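Local structure of copper-containing nitrite reductase (Thermus scotoductus, 6HBE) at residues 37-42 / 306-311. The protein probably reduces nitrite to nitric oxide at copper centres, taking electrons from cytochrome c, as a homotrimer. Sequence-based numbering, arbitrary orientation.
Sequences QGVYLR and SAKRVV. With CA (calcium ion), chain O.
Lys308 lies along the turn at Gly38, its chain extended beyond CG, so that CE comes to 3.1 Å from Gln37 O. CG starts in the crowded position between N and C (chi1 56°) and passes 3.4 Å from Gly38 O. NZ donates to a water that in turn donates to Gln37 O, and also binds His410 O of the second subunit. An alanine here would lose the methylenes, water bridge and intersubunit bond, and would probably hold the turn less firmly, though the main-chain N-H bond would stay. Gly38 O takes two N-H groups in its carbonyl plane, Lys308 N at 2.8 Å and Arg309 N in a longer bond of 3.3 Å. From there 309-311 runs parallel to 39-42 as an edge strand of the chain's mixed sheet, beside the N-terminal cupredoxin-type domain; Val311 N reaches Tyr40 O at 2.7 Å, nearly straight (173°). On the face of Val39, the Leu41 and Val311 side chains cross obliquely, CD1 meeting CG1 at 3.7 Å. On the other face, with Val310, Tyr40 CE1 touches Ala307 CB, while a water in the ring plane joins Tyr40 OH to Ser306 OG. The Gln37 chain, bent at chi2 (78°), carries OE1 to calcium at 2.4 Å, which Asp36 and five waters also bind; NE2 bonds Asp189.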
ATOM      1  N   GLN C  37     -19.449   8.913 -15.423  1.00 24.64           N
ATOM      2  CA  GLN C  37     -20.027   9.449 -16.652  1.00 25.43           C
ATOM      3  C   GLN C  37     -19.001   9.336 -17.764  1.00 24.56           C
ATOM      4  O   GLN C  37     -17.902   9.841 -17.617  1.00 26.21           O
ATOM      5  CB  GLN C  37     -20.470  10.927 -16.523  1.00 25.99           C
ATOM      6  CG  GLN C  37     -21.687  11.184 -15.637  1.00 24.68           C
ATOM      7  CD  GLN C  37     -21.375  11.161 -14.154  1.00 24.85           C
ATOM      8  OE1 GLN C  37     -20.223  11.310 -13.757  1.00 24.39           O
ATOM      9  NE2 GLN C  37     -22.396  10.967 -13.321  1.00 26.05           N
ATOM     10  N   GLY C  38     -19.353   8.661 -18.867  1.00 25.94           N
ATOM     11  CA  GLY C  38     -18.453   8.512 -20.047  1.00 24.92           C
ATOM     12  C   GLY C  38     -17.233   7.578 -19.843  1.00 23.61           C
ATOM     13  O   GLY C  38     -16.329   7.567 -20.678  1.00 23.31           O
ATOM     14  N   VAL C  39     -17.195   6.822 -18.746  1.00 21.77           N
ATOM     15  CA  VAL C  39     -16.031   5.956 -18.403  1.00 22.90           C
ATOM     16  C   VAL C  39     -16.491   4.506 -18.228  1.00 22.45           C
ATOM     17  O   VAL C  39     -17.276   4.196 -17.327  1.00 22.11           O
ATOM     18  CB  VAL C  39     -15.313   6.428 -17.119  1.00 24.27           C
ATOM     19  CG1 VAL C  39     -14.125   5.509 -16.783  1.00 24.16           C
ATOM     20  CG2 VAL C  39     -14.834   7.865 -17.294  1.00 24.52           C
ATOM     21  N   TYR C  40     -16.017   3.626 -19.119  1.00 22.40           N
ATOM     22  CA  TYR C  40     -16.432   2.234 -19.165  1.00 23.13           C
ATOM     23  C   TYR C  40     -15.308   1.288 -18.791  1.00 23.41           C
ATOM     24  O   TYR C  40     -14.185   1.521 -19.181  1.00 26.59           O
ATOM     25  CB  TYR C  40     -16.956   1.876 -20.565  1.00 24.37           C
ATOM     26  CG  TYR C  40     -18.156   2.698 -20.912  1.00 25.90           C
ATOM     27  CD1 TYR C  40     -18.000   3.970 -21.460  1.00 28.08           C
ATOM     28  CD2 TYR C  40     -19.443   2.242 -20.652  1.00 29.35           C
ATOM     29  CE1 TYR C  40     -19.096   4.759 -21.766  1.00 29.59           C
ATOM     30  CE2 TYR C  40     -20.554   3.028 -20.958  1.00 30.84           C
ATOM     31  CZ  TYR C  40     -20.355   4.286 -21.529  1.00 30.68           C
ATOM     32  OH  TYR C  40     -21.418   5.106 -21.844  1.00 37.29           O
ATOM     33  N   LEU C  41     -15.640   0.229 -18.045  1.00 22.31           N
ATOM     34  CA  LEU C  41     -14.710  -0.784 -17.558  1.00 23.54           C
ATOM     35  C   LEU C  41     -15.098  -2.166 -18.078  1.00 23.88           C
ATOM     36  O   LEU C  41     -16.212  -2.634 -17.810  1.00 25.23           O
ATOM     37  CB  LEU C  41     -14.783  -0.822 -16.007  1.00 24.03           C
ATOM     38  CG  LEU C  41     -13.973  -1.885 -15.267  1.00 24.66           C
ATOM     39  CD1 LEU C  41     -12.488  -1.704 -15.509  1.00 25.65           C
ATOM     40  CD2 LEU C  41     -14.264  -1.863 -13.768  1.00 26.44           C
ATOM     41  N   ARG C  42     -14.181  -2.837 -18.770  1.00 24.75           N
ATOM     42  CA  ARG C  42     -14.388  -4.231 -19.211  1.00 25.53           C
ATOM     43  C   ARG C  42     -13.893  -5.181 -18.158  1.00 25.93           C
ATOM     44  O   ARG C  42     -12.822  -4.969 -17.592  1.00 29.15           O
ATOM     45  CB  ARG C  42     -13.624  -4.538 -20.503  1.00 28.61           C
ATOM     46  CG  ARG C  42     -14.046  -3.720 -21.716  1.00 33.22           C
ATOM     47  CD  ARG C  42     -13.629  -4.415 -23.006  1.00 36.24           C
ATOM     48  NE  ARG C  42     -13.387  -3.417 -24.031  1.00 42.77           N
ATOM     49  CZ  ARG C  42     -14.194  -3.108 -25.049  1.00 48.71           C
ATOM     50  NH1 ARG C  42     -13.804  -2.139 -25.888  1.00 50.78           N
ATOM     51  NH2 ARG C  42     -15.358  -3.743 -25.268  1.00 49.42           N
ATOM     52  N   SER C 306     -19.783   8.527 -27.598  1.00 48.88           N
ATOM     53  CA  SER C 306     -19.586   9.553 -26.566  1.00 48.68           C
ATOM     54  C   SER C 306     -18.549   9.215 -25.454  1.00 46.48           C
ATOM     55  O   SER C 306     -18.172  10.106 -24.710  1.00 47.18           O
ATOM     56  CB  SER C 306     -20.925   9.919 -25.915  1.00 49.31           C
ATOM     57  OG  SER C 306     -21.452   8.862 -25.125  1.00 49.87           O
ATOM     58  N   ALA C 307     -18.097   7.962 -25.343  1.00 44.13           N
ATOM     59  CA  ALA C 307     -17.190   7.531 -24.250  1.00 39.08           C
ATOM     60  C   ALA C 307     -15.898   8.325 -24.214  1.00 38.46           C
ATOM     61  O   ALA C 307     -15.292   8.557 -25.259  1.00 39.50           O
ATOM     62  CB  ALA C 307     -16.863   6.039 -24.385  1.00 36.60           C
ATOM     63  N   LYS C 308     -15.452   8.714 -23.020  1.00 32.08           N
ATOM     64  CA  LYS C 308     -14.148   9.395 -22.901  1.00 32.19           C
ATOM     65  C   LYS C 308     -12.993   8.480 -22.491  1.00 28.98           C
ATOM     66  O   LYS C 308     -11.843   8.809 -22.732  1.00 27.40           O
ATOM     67  CB  LYS C 308     -14.209  10.692 -22.073  1.00 35.80           C
ATOM     68  CG  LYS C 308     -14.753  10.597 -20.681  1.00 36.20           C
ATOM     69  CD  LYS C 308     -15.055  11.982 -20.097  1.00 34.48           C
ATOM     70  CE  LYS C 308     -15.738  11.788 -18.748  1.00 34.06           C
ATOM     71  NZ  LYS C 308     -15.853  13.020 -17.895  1.00 32.96           N
ATOM     72  N   ARG C 309     -13.299   7.302 -21.951  1.00 29.15           N
ATOM     73  CA  ARG C 309     -12.265   6.358 -21.531  1.00 27.90           C
ATOM     74  C   ARG C 309     -12.865   4.960 -21.490  1.00 26.52           C
ATOM     75  O   ARG C 309     -14.022   4.790 -21.050  1.00 25.12           O
ATOM     76  CB  ARG C 309     -11.714   6.766 -20.141  1.00 28.72           C
ATOM     77  CG  ARG C 309     -10.769   5.767 -19.494  1.00 31.74           C
ATOM     78  CD  ARG C 309     -10.094   6.309 -18.235  1.00 33.25           C
ATOM     79  NE  ARG C 309      -8.819   6.979 -18.513  1.00 34.82           N
ATOM     80  CZ  ARG C 309      -8.144   7.756 -17.656  1.00 36.41           C
ATOM     81  NH1 ARG C 309      -8.593   7.983 -16.408  1.00 30.54           N
ATOM     82  NH2 ARG C 309      -6.993   8.311 -18.058  1.00 37.01           N
ATOM     83  N   VAL C 310     -12.112   3.976 -21.993  1.00 23.50           N
ATOM     84  CA  VAL C 310     -12.416   2.566 -21.769  1.00 23.98           C
ATOM     85  C   VAL C 310     -11.247   1.916 -21.046  1.00 23.90           C
ATOM     86  O   VAL C 310     -10.132   1.905 -21.548  1.00 23.76           O
ATOM     87  CB  VAL C 310     -12.660   1.779 -23.089  1.00 25.69           C
ATOM     88  CG1 VAL C 310     -13.081   0.336 -22.773  1.00 27.55           C
ATOM     89  CG2 VAL C 310     -13.723   2.482 -23.914  1.00 25.99           C
ATOM     90  N   VAL C 311     -11.531   1.346 -19.874  1.00 23.69           N
ATOM     91  CA  VAL C 311     -10.536   0.721 -19.006  1.00 24.20           C
ATOM     92  C   VAL C 311     -10.679  -0.797 -19.199  1.00 23.49           C
ATOM     93  O   VAL C 311     -11.805  -1.301 -19.239  1.00 22.40           O
ATOM     94  CB  VAL C 311     -10.809   1.079 -17.519  1.00 24.23           C
ATOM     95  CG1 VAL C 311      -9.751   0.459 -16.605  1.00 24.02           C
ATOM     96  CG2 VAL C 311     -10.886   2.600 -17.322  1.00 23.38           C
TER
HETATM   97 CA    CA O 503     -18.705  11.882 -11.993  1.00 22.37          CA
HETATM   98  O   HOH W   1     -16.435  11.182 -15.694  1.00 30.14           O
HETATM   99  O   HOH W   2     -20.700   7.928 -22.778  1.00 38.74           O
HETATM  100  O   HOH W   3     -20.776  13.283 -11.370  1.00 24.99           O
HETATM  101  O   HOH W   4     -18.051  13.881 -10.609  1.00 29.08           O
HETATM  102  O   HOH W   5     -16.689  11.395 -10.798  1.00 27.79           O
HETATM  103  O   HOH W   6     -17.986  13.140 -13.555  1.00 31.31           O
HETATM  104  O   HOH W   7     -19.759  10.728 -10.390  1.00 21.74           O